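PDB 2HQY: conserved hypothetical protein from Bacteroides thetaiotaomicron, which is of unknown function but binds coenzyme A and belongs to the phosphatidylglycerol lysyltransferase C-terminal family of the acetyltransferase clan. Local coordinates for residues A[90-96]-A[291-297]; A[1-5]-A[79-83]; A[122-126]-A[279-283]. One frame throughout, in Å; residues are numbered along the deposited sequence.

Interaction 1 of 3, residues A[90-96]-A[291-297]; sequences NFCMLGV and YMACLKD
Met93 and Ala293 form a hydrogen-bonded pair in the antiparallel strands 92-96 and 291-295, whose directions differ by 168°, with Met93 N reaching Ala293 O at 2.7 Å. The register then slips by one residue before Val96 meets Tyr291, a beta bulge at Leu94 and Gly95. Gly95 takes up a positive phi, which glycine adopts readily, and its N gives a hydrogen bond to a water that in turn donates to Tyr291 O, an oxygen also taken by Val96 N at 3.3 Å. Cys92 and Cys294 occupy the adjoining non-hydrogen-bonded pair and are joined as a cross-strand disulfide, SG to SG 2.2 Å, with a torsion of 113° about the sulfur bond. Each sulfur stands anti to its carbonyl carbon (chi1 -69° for Cys92), which turns the two toward one another. On the same face Leu94 and Met292 run side by side, CD2 of Leu94 lying 4.0 Å from SD of Met292. The other face carries Ala293, whose CB touches Val96 CG2 at 4.1 Å and Met93 CE at 4.2 Å; helices 73-87 and 98-107 cover this side. Beyond Cys294, Leu295 N binds Phe91 O at 2.9 Å, and Leu295 brings its side chain against Ile81 of helix 73-87. Strand 291-295 also pairs with strand 112-116 through Met292 and Cys294. The disulfide therefore fixes covalently a register that backbone bonds already define, tying the C-terminal strand to a partner some two hundred residues earlier in the chain.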
loop_
_atom_site.group_PDB
_atom_site.type_symbol
_atom_site.label_atom_id
_atom_site.label_comp_id
_atom_site.label_asym_id
_atom_site.label_seq_id
_atom_site.Cartn_x
_atom_site.Cartn_y
_atom_site.Cartn_z
ATOM N N ASN A 90 -7.657 -14.036 -16.732
ATOM C CA ASN A 90 -8.524 -13.502 -17.763
ATOM C C ASN A 90 -8.430 -11.975 -17.730
ATOM O O ASN A 90 -8.032 -11.387 -16.716
ATOM C CB ASN A 90 -9.972 -13.964 -17.575
ATOM C CG ASN A 90 -10.833 -13.678 -18.794
ATOM O OD1 ASN A 90 -10.371 -13.796 -19.930
ATOM N ND2 ASN A 90 -12.082 -13.287 -18.566
ATOM N N PHE A 91 -8.756 -11.343 -18.850
ATOM C CA PHE A 91 -8.782 -9.882 -18.912
ATOM C C PHE A 91 -10.164 -9.376 -18.483
ATOM O O PHE A 91 -11.198 -9.775 -19.060
ATOM C CB PHE A 91 -8.427 -9.386 -20.318
ATOM C CG PHE A 91 -8.509 -7.895 -20.476
ATOM C CD1 PHE A 91 -7.582 -7.058 -19.848
ATOM C CD2 PHE A 91 -9.510 -7.316 -21.258
ATOM C CE1 PHE A 91 -7.658 -5.666 -20.000
ATOM C CE2 PHE A 91 -9.602 -5.929 -21.432
ATOM C CZ PHE A 91 -8.672 -5.086 -20.808
ATOM N N CYS A 92 -10.170 -8.508 -17.468
ATOM C CA CYS A 92 -11.382 -7.860 -16.981
ATOM C C CYS A 92 -11.076 -6.394 -16.766
ATOM O O CYS A 92 -10.013 -6.044 -16.198
ATOM C CB CYS A 92 -11.852 -8.461 -15.654
ATOM S SG CYS A 92 -12.491 -10.143 -15.788
ATOM N N MET A 93 -12.013 -5.556 -17.203
ATOM C CA MET A 93 -11.913 -4.103 -17.031
ATOM C C MET A 93 -13.005 -3.623 -16.125
ATOM O O MET A 93 -14.128 -4.159 -16.155
ATOM C CB MET A 93 -12.077 -3.373 -18.365
ATOM C CG MET A 93 -10.823 -3.078 -19.112
ATOM S SD MET A 93 -11.186 -2.210 -20.671
ATOM C CE MET A 93 -12.433 -3.233 -21.442
ATOM N N LEU A 94 -12.669 -2.594 -15.338
ATOM C CA LEU A 94 -13.591 -1.933 -14.405
ATOM C C LEU A 94 -13.919 -0.507 -14.858
ATOM O O LEU A 94 -13.252 0.046 -15.760
ATOM C CB LEU A 94 -12.987 -1.897 -13.014
ATOM C CG LEU A 94 -12.704 -3.217 -12.319
ATOM C CD1 LEU A 94 -12.110 -2.944 -10.945
ATOM C CD2 LEU A 94 -13.948 -4.086 -12.191
ATOM N N GLY A 95 -14.981 0.063 -14.267
ATOM C CA GLY A 95 -15.367 1.475 -14.484
ATOM C C GLY A 95 -15.849 1.771 -15.882
ATOM O O GLY A 95 -15.785 2.919 -16.365
ATOM N N VAL A 96 -16.338 0.735 -16.548
ATOM C CA VAL A 96 -16.881 0.885 -17.873
ATOM C C VAL A 96 -18.261 1.496 -17.672
ATOM O O VAL A 96 -19.189 0.843 -17.173
ATOM C CB VAL A 96 -16.945 -0.466 -18.593
ATOM C CG1 VAL A 96 -17.515 -0.322 -20.002
ATOM C CG2 VAL A 96 -15.553 -1.096 -18.611
ATOM N N TYR A 291 -19.712 -0.803 -15.072
ATOM C CA TYR A 291 -19.690 -2.193 -15.513
ATOM C C TYR A 291 -18.339 -2.834 -15.348
ATOM O O TYR A 291 -17.303 -2.174 -15.399
ATOM C CB TYR A 291 -20.173 -2.336 -16.969
ATOM C CG TYR A 291 -21.626 -2.001 -17.120
ATOM C CD1 TYR A 291 -22.593 -3.009 -17.149
ATOM C CD2 TYR A 291 -22.041 -0.677 -17.214
ATOM C CE1 TYR A 291 -23.935 -2.694 -17.269
ATOM C CE2 TYR A 291 -23.366 -0.353 -17.326
ATOM C CZ TYR A 291 -24.310 -1.359 -17.349
ATOM O OH TYR A 291 -25.624 -1.019 -17.471
ATOM N N MET A 292 -18.360 -4.140 -15.133
ATOM C CA MET A 292 -17.158 -4.922 -15.321
ATOM C C MET A 292 -17.304 -5.611 -16.676
ATOM O O MET A 292 -18.344 -6.219 -16.972
ATOM C CB MET A 292 -16.938 -5.914 -14.180
ATOM C CG MET A 292 -15.716 -6.848 -14.408
ATOM S SD MET A 292 -15.179 -7.769 -12.946
ATOM C CE MET A 292 -16.243 -9.187 -13.048
ATOM N N ALA A 293 -16.274 -5.475 -17.504
ATOM C CA ALA A 293 -16.233 -6.081 -18.830
ATOM C C ALA A 293 -15.130 -7.131 -18.800
ATOM O O ALA A 293 -13.940 -6.797 -18.663
ATOM C CB ALA A 293 -15.943 -5.024 -19.887
ATOM N N CYS A 294 -15.527 -8.381 -18.901
ATOM C CA CYS A 294 -14.605 -9.490 -18.937
ATOM C C CYS A 294 -14.599 -10.183 -20.309
ATOM O O CYS A 294 -15.622 -10.428 -20.879
ATOM C CB CYS A 294 -14.910 -10.488 -17.846
ATOM S SG CYS A 294 -14.596 -9.914 -16.197
ATOM N N LEU A 295 -13.412 -10.459 -20.807
ATOM C CA LEU A 295 -13.258 -11.057 -22.109
ATOM C C LEU A 295 -13.896 -12.415 -22.029
ATOM O O LEU A 295 -13.646 -13.131 -21.114
ATOM C CB LEU A 295 -11.784 -11.204 -22.410
ATOM C CG LEU A 295 -11.316 -11.251 -23.827
ATOM C CD1 LEU A 295 -11.892 -10.176 -24.624
ATOM C CD2 LEU A 295 -9.855 -11.270 -23.908
ATOM N N LYS A 296 -14.757 -12.740 -22.980
ATOM C CA LYS A 296 -15.344 -14.070 -23.106
ATOM C C LYS A 296 -14.315 -15.022 -23.673
ATOM O O LYS A 296 -13.791 -14.757 -24.705
ATOM C CB LYS A 296 -16.507 -14.001 -24.084
ATOM C CG LYS A 296 -17.726 -13.455 -23.498
ATOM C CD LYS A 296 -18.952 -14.103 -24.063
ATOM C CE LYS A 296 -19.212 -13.649 -25.457
ATOM N NZ LYS A 296 -20.539 -13.099 -25.558
ATOM N N ASP A 297 -14.021 -16.108 -22.969
ATOM C CA ASP A 297 -12.787 -16.867 -23.149
ATOM C C ASP A 297 -11.622 -15.943 -23.409
ATOM O O ASP A 297 -11.131 -15.277 -22.502
ATOM C CB ASP A 297 -12.490 -17.742 -21.912
ATOM C CG ASP A 297 -12.101 -19.181 -22.264
ATOM O OD1 ASP A 297 -11.084 -19.398 -22.948
ATOM O OD2 ASP A 297 -12.817 -20.101 -21.848
HETATM O O HOH W 1 -16.477 -1.243 -12.586
#

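Interaction 2 of 3, residues A[1-5]-A[79-83]; sequences MIPFK and KLIED
Asp83 OD2 is gripped by Lys55 NZ in a salt bridge and by Tyr64 OH in a hydrogen bond, and it also lies 3.5 Å from Phe4 CE2 of the N-terminal segment. That segment bends through an inverse gamma turn centred on Pro3, closed by a weak 2.8 Å bond from Phe4 N to Ile2 O, and both residues flanking the proline send their side chains to helix 73-87. The Asp83 carboxylate, with CG anti to the backbone N (chi1 -165°), and the Phe4 ring approach from opposite directions with planes 54° apart. OD1 lies in the ring plane at its edge, where the slightly positive ring hydrogens probably suit a carboxylate oxygen. One face of the same ring receives Ile2 CG2, 3.4 Å above the plane and offset toward the rim. Leu80 meets Phe4 at nearly a right angle, its CD2 at the ring edge, 4.1 Å from CZ. Ile2 extends its other branch, CD1 anti across chi2 (174°), into the helix surface: CD1 touches Lys79 O at 3.6 Å and Leu80 CD2 at 4.0 Å, and it also reaches the CB of Asp83. With an alanine in place of Phe4, Leu80 CD2 and Ile2 CG2 would probably lose their shared aromatic neighbour, leaving a gap beside the buried carboxylate. Strand 44-48 touches both side chains, and Phe4 also meets Val53 and Lys55 of strand 51-58, so Ile2 and Phe4 fit between these strands and helix 73-87. A water bridges the two segments, accepting from Ile2 N at 3.2 Å and donating to Asp83 OD1 at 2.7 Å.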
loop_
_atom_site.group_PDB
_atom_site.type_symbol
_atom_site.label_atom_id
_atom_site.label_comp_id
_atom_site.label_asym_id
_atom_site.label_seq_id
_atom_site.Cartn_x
_atom_site.Cartn_y
_atom_site.Cartn_z
ATOM N N MET A 1 5.737 -5.848 -21.216
ATOM C CA MET A 1 6.288 -4.868 -22.110
ATOM C C MET A 1 5.530 -3.573 -21.944
ATOM O O MET A 1 5.894 -2.555 -22.478
ATOM C CB MET A 1 6.206 -5.388 -23.539
ATOM C CG MET A 1 6.023 -4.362 -24.582
ATOM S SD MET A 1 7.083 -4.695 -26.020
ATOM C CE MET A 1 5.880 -4.809 -27.337
ATOM N N ILE A 2 4.445 -3.633 -21.205
ATOM C CA ILE A 2 3.854 -2.426 -20.632
ATOM C C ILE A 2 4.661 -2.073 -19.383
ATOM O O ILE A 2 4.738 -2.872 -18.440
ATOM C CB ILE A 2 2.343 -2.533 -20.321
ATOM C CG1 ILE A 2 1.557 -2.925 -21.576
ATOM C CG2 ILE A 2 1.835 -1.197 -19.757
ATOM C CD1 ILE A 2 0.073 -3.199 -21.325
ATOM N N PRO A 3 5.286 -0.881 -19.391
ATOM C CA PRO A 3 6.132 -0.484 -18.276
ATOM C C PRO A 3 5.243 0.041 -17.138
ATOM O O PRO A 3 5.258 1.240 -16.849
ATOM C CB PRO A 3 6.954 0.653 -18.877
ATOM C CG PRO A 3 5.963 1.339 -19.804
ATOM C CD PRO A 3 5.194 0.182 -20.418
ATOM N N PHE A 4 4.449 -0.841 -16.530
ATOM C CA PHE A 4 3.591 -0.423 -15.412
ATOM C C PHE A 4 4.458 0.056 -14.263
ATOM O O PHE A 4 5.490 -0.560 -13.931
ATOM C CB PHE A 4 2.664 -1.550 -14.941
ATOM C CG PHE A 4 1.421 -1.695 -15.760
ATOM C CD1 PHE A 4 0.433 -0.711 -15.722
ATOM C CD2 PHE A 4 1.245 -2.797 -16.605
ATOM C CE1 PHE A 4 -0.720 -0.822 -16.503
ATOM C CE2 PHE A 4 0.086 -2.930 -17.380
ATOM C CZ PHE A 4 -0.899 -1.949 -17.333
ATOM N N LYS A 5 4.015 1.140 -13.636
ATOM C CA LYS A 5 4.677 1.626 -12.448
ATOM C C LYS A 5 3.688 1.915 -11.344
ATOM O O LYS A 5 2.542 2.286 -11.607
ATOM C CB LYS A 5 5.508 2.862 -12.750
ATOM C CG LYS A 5 4.881 3.888 -13.631
ATOM C CD LYS A 5 5.951 4.420 -14.594
ATOM N N LYS A 79 -2.927 -4.859 -26.187
ATOM C CA LYS A 79 -1.777 -4.821 -25.289
ATOM C C LYS A 79 -2.145 -5.205 -23.841
ATOM O O LYS A 79 -1.382 -5.922 -23.157
ATOM C CB LYS A 79 -1.088 -3.455 -25.361
ATOM C CG LYS A 79 0.156 -3.467 -26.243
ATOM C CD LYS A 79 0.740 -2.073 -26.430
ATOM C CE LYS A 79 0.615 -1.630 -27.882
ATOM N NZ LYS A 79 1.782 -0.794 -28.306
ATOM N N LEU A 80 -3.306 -4.743 -23.377
ATOM C CA LEU A 80 -3.771 -5.065 -22.013
ATOM C C LEU A 80 -4.150 -6.549 -21.875
ATOM O O LEU A 80 -3.852 -7.179 -20.857
ATOM C CB LEU A 80 -4.951 -4.177 -21.598
ATOM C CG LEU A 80 -4.677 -2.671 -21.485
ATOM C CD1 LEU A 80 -5.970 -1.920 -21.272
ATOM C CD2 LEU A 80 -3.665 -2.367 -20.346
ATOM N N ILE A 81 -4.764 -7.112 -22.918
ATOM C CA ILE A 81 -5.093 -8.547 -22.915
ATOM C C ILE A 81 -3.822 -9.389 -22.821
ATOM O O ILE A 81 -3.770 -10.395 -22.094
ATOM C CB ILE A 81 -5.964 -8.939 -24.154
ATOM C CG1 ILE A 81 -7.330 -8.261 -24.045
ATOM C CG2 ILE A 81 -6.122 -10.475 -24.253
ATOM C CD1 ILE A 81 -8.085 -8.109 -25.387
ATOM N N GLU A 82 -2.788 -8.971 -23.553
ATOM C CA GLU A 82 -1.503 -9.658 -23.525
ATOM C C GLU A 82 -0.878 -9.558 -22.146
ATOM O O GLU A 82 -0.250 -10.500 -21.670
ATOM C CB GLU A 82 -0.547 -9.081 -24.582
ATOM C CG GLU A 82 -0.837 -9.582 -25.989
ATOM C CD GLU A 82 -0.293 -8.675 -27.101
ATOM O OE1 GLU A 82 -0.401 -9.077 -28.284
ATOM O OE2 GLU A 82 0.222 -7.571 -26.811
ATOM N N ASP A 83 -1.075 -8.419 -21.492
ATOM C CA ASP A 83 -0.579 -8.250 -20.134
ATOM C C ASP A 83 -1.283 -9.225 -19.196
ATOM O O ASP A 83 -0.621 -9.893 -18.392
ATOM C CB ASP A 83 -0.757 -6.809 -19.662
ATOM C CG ASP A 83 0.048 -6.515 -18.425
ATOM O OD1 ASP A 83 1.289 -6.466 -18.528
ATOM O OD2 ASP A 83 -0.551 -6.366 -17.342
HETATM O O HOH W 2 2.732 -6.294 -20.848
#

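Interaction 3 of 3, residues A[122-126]-A[279-283]; sequences DYIYL and KLSYQ
Tyr125 OH donates a 2.6 Å hydrogen bond to Lys279 O, joining strand 122-126 to the C-terminal end of helix 273-281 in what is probably a GNAT-like acetyltransferase fold. The hydroxyl approaches tilted 30° from the carbonyl plane, and the same oxygen also receives a weak bond from Tyr282 N. A second polar link runs through a water that accepts from Leu126 N and donates to Gln283 O.

The aromatic contacts begin with a CH-pi interaction: Lys279 CB sits over the centre of the Tyr123 ring, 3.5 Å from its centroid. Extended beyond CG, the lysine chain runs out past one side of the ring, CD 3.8 Å from CD2 of Tyr123, and its NZ binds Glu268 O and Arg266 O. Asp269 and Arg118 hold the Tyr123 hydroxyl. The side chain of Lys279 lies about 7 Å from the bound coenzyme A, near the ligand but not touching it.

Among the apolar contacts, Leu280 CG lies in plane at the Tyr123 edge, while Tyr282 CB touches Tyr125 CE1 at 3.5 Å. One buried polar atom stands apart: Tyr282 O, without a polar partner, rests 3.3 Å from Tyr125 CD1 at the ring edge.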
loop_
_atom_site.group_PDB
_atom_site.type_symbol
_atom_site.label_atom_id
_atom_site.label_comp_id
_atom_site.label_asym_id
_atom_site.label_seq_id
_atom_site.Cartn_x
_atom_site.Cartn_y
_atom_site.Cartn_z
ATOM N N ASP A 122 -21.921 5.524 -8.779
ATOM C CA ASP A 122 -21.631 6.829 -8.171
ATOM C C ASP A 122 -22.868 7.708 -8.214
ATOM O O ASP A 122 -23.610 7.733 -9.210
ATOM C CB ASP A 122 -20.537 7.591 -8.915
ATOM C CG ASP A 122 -19.147 7.053 -8.677
ATOM O OD1 ASP A 122 -18.914 6.244 -7.746
ATOM O OD2 ASP A 122 -18.263 7.484 -9.439
ATOM N N TYR A 123 -23.065 8.453 -7.138
ATOM C CA TYR A 123 -24.113 9.453 -7.069
ATOM C C TYR A 123 -23.544 10.797 -7.548
ATOM O O TYR A 123 -22.569 11.308 -6.975
ATOM C CB TYR A 123 -24.584 9.580 -5.619
ATOM C CG TYR A 123 -25.476 8.452 -5.187
ATOM C CD1 TYR A 123 -26.861 8.628 -5.126
ATOM C CD2 TYR A 123 -24.935 7.198 -4.863
ATOM C CE1 TYR A 123 -27.700 7.593 -4.738
ATOM C CE2 TYR A 123 -25.748 6.152 -4.471
ATOM C CZ TYR A 123 -27.137 6.356 -4.414
ATOM O OH TYR A 123 -27.953 5.322 -4.046
ATOM N N ILE A 124 -24.164 11.352 -8.584
ATOM C CA ILE A 124 -23.749 12.628 -9.183
ATOM C C ILE A 124 -24.869 13.681 -9.018
ATOM O O ILE A 124 -26.044 13.414 -9.281
ATOM C CB ILE A 124 -23.312 12.425 -10.668
ATOM C CG1 ILE A 124 -22.105 11.455 -10.688
ATOM C CG2 ILE A 124 -23.019 13.786 -11.361
ATOM C CD1 ILE A 124 -21.235 11.500 -11.918
ATOM N N TYR A 125 -24.482 14.844 -8.520
ATOM C CA TYR A 125 -25.392 15.942 -8.194
ATOM C C TYR A 125 -24.946 17.210 -8.917
ATOM O O TYR A 125 -23.784 17.324 -9.312
ATOM C CB TYR A 125 -25.314 16.206 -6.689
ATOM C CG TYR A 125 -25.608 15.002 -5.820
ATOM C CD1 TYR A 125 -26.912 14.721 -5.383
ATOM C CD2 TYR A 125 -24.574 14.153 -5.425
ATOM C CE1 TYR A 125 -27.167 13.609 -4.574
ATOM C CE2 TYR A 125 -24.808 13.050 -4.641
ATOM C CZ TYR A 125 -26.082 12.788 -4.210
ATOM O OH TYR A 125 -26.240 11.700 -3.411
ATOM N N LEU A 126 -25.865 18.152 -9.101
ATOM C CA LEU A 126 -25.505 19.491 -9.579
ATOM C C LEU A 126 -24.905 20.259 -8.417
ATOM O O LEU A 126 -25.492 20.311 -7.336
ATOM C CB LEU A 126 -26.729 20.251 -10.073
ATOM C CG LEU A 126 -27.414 19.691 -11.333
ATOM C CD1 LEU A 126 -28.735 20.402 -11.656
ATOM C CD2 LEU A 126 -26.445 19.719 -12.528
ATOM N N LYS A 279 -27.936 9.229 0.284
ATOM C CA LYS A 279 -27.457 9.749 -0.994
ATOM C C LYS A 279 -28.624 10.029 -1.964
ATOM O O LYS A 279 -28.610 11.037 -2.683
ATOM C CB LYS A 279 -26.388 8.823 -1.596
ATOM C CG LYS A 279 -25.100 8.801 -0.723
ATOM C CD LYS A 279 -23.875 8.166 -1.368
ATOM C CE LYS A 279 -22.653 8.467 -0.449
ATOM N NZ LYS A 279 -21.377 7.742 -0.730
ATOM N N LEU A 280 -29.646 9.162 -1.965
ATOM C CA LEU A 280 -30.847 9.463 -2.757
ATOM C C LEU A 280 -31.566 10.742 -2.293
ATOM O O LEU A 280 -32.162 11.446 -3.117
ATOM C CB LEU A 280 -31.833 8.287 -2.744
ATOM C CG LEU A 280 -31.435 7.064 -3.559
ATOM C CD1 LEU A 280 -32.336 5.867 -3.188
ATOM C CD2 LEU A 280 -31.489 7.347 -5.069
ATOM N N SER A 281 -31.531 11.017 -0.990
ATOM C CA SER A 281 -32.269 12.150 -0.384
ATOM C C SER A 281 -31.741 13.501 -0.870
ATOM O O SER A 281 -32.448 14.509 -0.776
ATOM C CB SER A 281 -32.246 12.113 1.162
ATOM O OG SER A 281 -30.972 12.499 1.714
ATOM N N TYR A 282 -30.491 13.530 -1.353
ATOM C CA TYR A 282 -29.915 14.771 -1.891
ATOM C C TYR A 282 -30.186 14.937 -3.400
ATOM O O TYR A 282 -29.649 15.843 -4.034
ATOM C CB TYR A 282 -28.411 14.843 -1.593
ATOM C CG TYR A 282 -28.101 15.527 -0.278
ATOM C CD1 TYR A 282 -27.763 14.789 0.858
ATOM C CD2 TYR A 282 -28.176 16.922 -0.161
ATOM C CE1 TYR A 282 -27.479 15.426 2.082
ATOM C CE2 TYR A 282 -27.904 17.572 1.053
ATOM C CZ TYR A 282 -27.561 16.829 2.172
ATOM O OH TYR A 282 -27.298 17.475 3.366
ATOM N N GLN A 283 -30.993 14.043 -3.970
ATOM C CA GLN A 283 -31.569 14.235 -5.314
ATOM C C GLN A 283 -30.529 14.268 -6.432
ATOM O O GLN A 283 -30.391 15.296 -7.113
ATOM C CB GLN A 283 -32.384 15.542 -5.386
ATOM C CG GLN A 283 -33.315 15.836 -4.229
ATOM C CD GLN A 283 -34.412 14.802 -4.093
ATOM O OE1 GLN A 283 -35.014 14.385 -5.084
ATOM N NE2 GLN A 283 -34.674 14.375 -2.861
HETATM O O HOH W 3 -28.497 17.341 -7.904
#

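Interactions 1 and 2 are neighbours, their centres about 16 Å apart, and they meet directly where Phe91 and Leu295 pack on Leu80 and Ile81 of helix 73-87, the helix that leads into strand 92-96. Interaction 3 lies farther off, centres about 27 Å from interaction 1 and about 36 Å from interaction 2, beyond the chain's centre from the latter. Along the chain, interaction 2 closes before interaction 1 opens, and interaction 3 is nested within the loop that interaction 1 closes. Strand 286-295, which follows helix 273-281, pairs with both 92-96 and 122-126, so it connects the region of the Cys92-Cys294 disulfide with the part near coenzyme A.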